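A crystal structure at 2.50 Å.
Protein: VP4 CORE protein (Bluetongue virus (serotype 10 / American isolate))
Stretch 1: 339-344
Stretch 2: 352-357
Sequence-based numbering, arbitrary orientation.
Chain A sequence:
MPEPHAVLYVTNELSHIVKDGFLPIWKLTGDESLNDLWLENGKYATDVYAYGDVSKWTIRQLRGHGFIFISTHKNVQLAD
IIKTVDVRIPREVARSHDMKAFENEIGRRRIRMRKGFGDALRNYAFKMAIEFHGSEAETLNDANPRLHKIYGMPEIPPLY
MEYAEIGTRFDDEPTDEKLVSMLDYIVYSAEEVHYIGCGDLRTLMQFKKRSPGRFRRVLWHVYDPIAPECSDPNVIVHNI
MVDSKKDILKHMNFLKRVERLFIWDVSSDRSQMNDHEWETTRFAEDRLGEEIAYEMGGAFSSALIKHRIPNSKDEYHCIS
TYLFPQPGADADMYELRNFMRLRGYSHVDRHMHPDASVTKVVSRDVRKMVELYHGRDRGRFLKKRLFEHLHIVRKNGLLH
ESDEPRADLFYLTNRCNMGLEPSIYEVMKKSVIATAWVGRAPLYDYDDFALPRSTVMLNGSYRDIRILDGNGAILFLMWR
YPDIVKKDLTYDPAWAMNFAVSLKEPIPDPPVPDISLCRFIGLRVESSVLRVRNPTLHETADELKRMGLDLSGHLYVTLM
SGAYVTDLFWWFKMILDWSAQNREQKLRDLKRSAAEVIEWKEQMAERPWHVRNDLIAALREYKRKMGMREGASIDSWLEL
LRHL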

ATOM      1  N   PHE A 339     -19.738   1.235 -20.050  1.00 25.58           N
ATOM      2  CA  PHE A 339     -19.753   0.283 -18.959  1.00 19.64           C
ATOM      3  C   PHE A 339     -21.184   0.056 -18.473  1.00 20.79           C
ATOM      4  O   PHE A 339     -21.938   1.013 -18.244  1.00 22.77           O
ATOM      5  CB  PHE A 339     -18.841   0.719 -17.803  1.00  9.78           C
ATOM      6  CG  PHE A 339     -18.964  -0.153 -16.585  1.00 42.18           C
ATOM      7  CD1 PHE A 339     -18.463  -1.452 -16.588  1.00 15.17           C
ATOM      8  CD2 PHE A 339     -19.612   0.309 -15.449  1.00 14.55           C
ATOM      9  CE1 PHE A 339     -18.593  -2.264 -15.470  1.00 13.46           C
ATOM     10  CE2 PHE A 339     -19.747  -0.496 -14.330  1.00 18.33           C
ATOM     11  CZ  PHE A 339     -19.238  -1.782 -14.338  1.00 26.72           C
ATOM     12  N   MET A 340     -21.539  -1.215 -18.325  1.00 19.58           N
ATOM     13  CA  MET A 340     -22.869  -1.602 -17.904  1.00 15.12           C
ATOM     14  C   MET A 340     -22.735  -2.482 -16.670  1.00 16.29           C
ATOM     15  O   MET A 340     -22.141  -3.563 -16.738  1.00 24.03           O
ATOM     16  CB  MET A 340     -23.587  -2.376 -19.021  1.00  7.01           C
ATOM     17  CG  MET A 340     -23.785  -1.630 -20.354  1.00 16.83           C
ATOM     18  SD  MET A 340     -24.498  -2.636 -21.690  1.00 20.02           S
ATOM     19  CE  MET A 340     -26.090  -3.041 -20.996  1.00  8.55           C
ATOM     20  N   ARG A 341     -23.262  -2.012 -15.539  1.00 -7.66           N
ATOM     21  CA  ARG A 341     -23.322  -2.827 -14.327  1.00  1.04           C
ATOM     22  C   ARG A 341     -24.634  -3.586 -14.337  1.00  8.94           C
ATOM     23  O   ARG A 341     -25.713  -2.995 -14.438  1.00 11.49           O
ATOM     24  CB  ARG A 341     -23.200  -1.978 -13.071  1.00  2.72           C
ATOM     25  CG  ARG A 341     -22.771  -2.792 -11.838  1.00-10.83           C
ATOM     26  CD  ARG A 341     -23.751  -2.618 -10.710  1.00 35.94           C
ATOM     27  NE  ARG A 341     -24.951  -3.410 -10.918  1.00 14.37           N
ATOM     28  CZ  ARG A 341     -26.157  -3.093 -10.469  1.00 59.21           C
ATOM     29  NH1 ARG A 341     -26.349  -1.978  -9.775  1.00 -3.44           N
ATOM     30  NH2 ARG A 341     -27.179  -3.896 -10.723  1.00 47.36           N
ATOM     31  N   LEU A 342     -24.532  -4.904 -14.259  1.00 17.16           N
ATOM     32  CA  LEU A 342     -25.694  -5.762 -14.393  1.00 18.90           C
ATOM     33  C   LEU A 342     -25.932  -6.571 -13.123  1.00 22.12           C
ATOM     34  O   LEU A 342     -25.211  -6.434 -12.146  1.00 16.07           O
ATOM     35  CB  LEU A 342     -25.512  -6.697 -15.595  1.00 25.93           C
ATOM     36  CG  LEU A 342     -25.237  -6.083 -16.967  1.00 27.22           C
ATOM     37  CD1 LEU A 342     -24.799  -7.157 -17.959  1.00 -8.96           C
ATOM     38  CD2 LEU A 342     -26.456  -5.348 -17.490  1.00 -9.90           C
ATOM     39  N   ARG A 343     -26.972  -7.389 -13.125  1.00 16.06           N
ATOM     40  CA  ARG A 343     -27.102  -8.404 -12.101  1.00 20.41           C
ATOM     41  C   ARG A 343     -26.523  -9.647 -12.741  1.00 20.99           C
ATOM     42  O   ARG A 343     -26.449  -9.736 -13.972  1.00 23.94           O
ATOM     43  CB  ARG A 343     -28.553  -8.593 -11.644  1.00 34.24           C
ATOM     44  CG  ARG A 343     -29.545  -8.840 -12.752  1.00174.86           C
ATOM     45  CD  ARG A 343     -30.305  -7.578 -13.152  1.00 -5.87           C
ATOM     46  NE  ARG A 343     -30.806  -7.691 -14.525  1.00 14.52           N
ATOM     47  CZ  ARG A 343     -31.656  -8.629 -14.946  1.00-13.92           C
ATOM     48  NH1 ARG A 343     -32.117  -9.558 -14.111  1.00 22.85           N
ATOM     49  NH2 ARG A 343     -32.037  -8.647 -16.219  1.00 23.95           N
ATOM     50  N   GLY A 344     -26.111 -10.596 -11.916  1.00 16.41           N
ATOM     51  CA  GLY A 344     -25.296 -11.716 -12.366  1.00 13.29           C
ATOM     52  C   GLY A 344     -24.245 -11.902 -11.295  1.00 13.11           C
ATOM     53  O   GLY A 344     -23.782 -10.918 -10.708  1.00 16.16           O
TER
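Stretch 2 352-357: MHPDAS

Stretch 2 lies across the end of a strand. Residues 339-341 close a strand that begins earlier in the chain, and the backbone then leaves it as loop. The part of stretch 2 that touches it has no regular secondary structure, although its backbone is extended: from His 353 to Ala 356 phi stays between -42° and -77° and psi between 122° and 143°. The end-to-end vectors, CA 340 to 343 against CA 353 to 356, are 96° apart, so the segments cross nearly at right angles. The CA atoms come nearest each other at Met 340 and Ala 356, CA to CA 5.2 Å, and at Arg 341 and Asp 355, CA to CA 5.4 Å. The contact buries 373 Å², both sides summed.

One main-chain hydrogen bond joins the segments. Ala 356 N donates to Arg 341 O at 3.0 Å with an N-H...O angle of 141°, of ordinary length but somewhat bent, which satisfies both the amide and the carbonyl.

Most of the remaining polar contact comes from the side chain of Arg 341, whose CA-to-CB bond points toward stretch 2 and which has 117 Å² covered by it, the largest area of any residue here. Each guanidinium nitrogen has a different acceptor. Arg 341 NH1 donates to His 353 O at 2.6 Å and 148°, with the carbonyl oxygen at the guanidinium edge near its plane, where the N-H bonds point. Arg 341 NH2 forms a salt bridge with Asp 355 OD2, again at 3.0 Å. Arg 341 NE turns back within its own stretch to Leu 342 O, a longer bond of 3.3 Å but a straighter one at 160°. Proximity alone is not evidence of bonding: Arg 341 NH1 lies 3.2 Å from Asp 355 N, but both are donors. Asp 355 CA sits over one face of the guanidinium.

The imidazole of His 353 takes no part in these bonds, and His 353 ND1 is hydrogen-bonded elsewhere in the structure. The CB of His 353 packs against the aliphatic part of the arginine, 3.9 Å from Arg 341 CD.

Apolar packing centres on Ala 356, which is buried and points its CB toward stretch 1. Ala 356 CB lies 3.9 Å from Met 340 CB and 4.2 Å from Leu 342 CD2; the CA-to-CB bond of Leu 342 points away, but the end of its side chain comes nearer. At the periphery, Arg 343 CD approaches Asp 355 OD1 only to 4.3 Å, a contact without a hydrogen bond. Gly 344 and Ser 357 lie beyond the contact.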

ATOM      1  N   MET A 352     -23.434  -0.268  -5.762  1.00 14.36           N
ATOM      2  CA  MET A 352     -23.315   1.198  -5.725  1.00 14.78           C
ATOM      3  C   MET A 352     -23.322   1.846  -7.105  1.00 20.25           C
ATOM      4  O   MET A 352     -23.763   2.983  -7.252  1.00 21.49           O
ATOM      5  CB  MET A 352     -22.084   1.650  -4.929  1.00 21.11           C
ATOM      6  CG  MET A 352     -22.238   1.570  -3.397  1.00 13.88           C
ATOM      7  SD  MET A 352     -23.837   2.153  -2.781  1.00 27.42           S
ATOM      8  CE  MET A 352     -23.587   2.006  -1.008  1.00145.40           C
ATOM      9  N   HIS A 353     -22.824   1.130  -8.110  1.00 18.12           N
ATOM     10  CA  HIS A 353     -22.947   1.574  -9.498  1.00 20.16           C
ATOM     11  C   HIS A 353     -24.369   1.285  -9.948  1.00 16.84           C
ATOM     12  O   HIS A 353     -24.817   0.140  -9.877  1.00 21.26           O
ATOM     13  CB  HIS A 353     -21.943   0.853 -10.398  1.00 25.87           C
ATOM     14  CG  HIS A 353     -20.530   0.972  -9.922  1.00 26.66           C
ATOM     15  ND1 HIS A 353     -19.754   2.083 -10.171  1.00 17.51           N
ATOM     16  CD2 HIS A 353     -19.763   0.128  -9.191  1.00 17.97           C
ATOM     17  CE1 HIS A 353     -18.564   1.914  -9.624  1.00 26.34           C
ATOM     18  NE2 HIS A 353     -18.544   0.736  -9.023  1.00 22.72           N
ATOM     19  N   PRO A 354     -25.100   2.327 -10.384  1.00 15.49           N
ATOM     20  CA  PRO A 354     -26.502   2.112 -10.772  1.00 15.41           C
ATOM     21  C   PRO A 354     -26.662   1.093 -11.904  1.00 18.67           C
ATOM     22  O   PRO A 354     -25.886   1.104 -12.865  1.00 32.99           O
ATOM     23  CB  PRO A 354     -26.981   3.501 -11.208  1.00  7.41           C
ATOM     24  CG  PRO A 354     -25.768   4.314 -11.399  1.00 12.00           C
ATOM     25  CD  PRO A 354     -24.689   3.734 -10.531  1.00 19.15           C
ATOM     26  N   ASP A 355     -27.649   0.211 -11.749  1.00 16.41           N
ATOM     27  CA  ASP A 355     -28.071  -0.758 -12.768  1.00 22.90           C
ATOM     28  C   ASP A 355     -28.090  -0.099 -14.142  1.00 25.72           C
ATOM     29  O   ASP A 355     -28.461   1.071 -14.263  1.00 40.41           O
ATOM     30  CB  ASP A 355     -29.483  -1.260 -12.435  1.00 32.24           C
ATOM     31  CG  ASP A 355     -29.575  -2.778 -12.377  1.00 90.65           C
ATOM     32  OD1 ASP A 355     -29.205  -3.460 -13.365  1.00 23.30           O
ATOM     33  OD2 ASP A 355     -30.032  -3.294 -11.328  1.00 14.47           O
ATOM     34  N   ALA A 356     -27.696  -0.834 -15.178  1.00 18.45           N
ATOM     35  CA  ALA A 356     -27.664  -0.242 -16.512  1.00  9.90           C
ATOM     36  C   ALA A 356     -29.074   0.058 -16.947  1.00 11.26           C
ATOM     37  O   ALA A 356     -29.955  -0.804 -16.857  1.00 10.96           O
ATOM     38  CB  ALA A 356     -26.967  -1.145 -17.512  1.00  8.53           C
ATOM     39  N   SER A 357     -29.285   1.299 -17.382  1.00  8.37           N
ATOM     40  CA  SER A 357     -30.601   1.765 -17.813  1.00  7.82           C
ATOM     41  C   SER A 357     -30.537   2.626 -19.076  1.00 15.63           C
ATOM     42  O   SER A 357     -29.464   2.922 -19.593  1.00 22.52           O
ATOM     43  CB  SER A 357     -31.273   2.546 -16.683  1.00-10.94           C
ATOM     44  OG  SER A 357     -30.417   3.578 -16.217  1.00 12.04           O
TER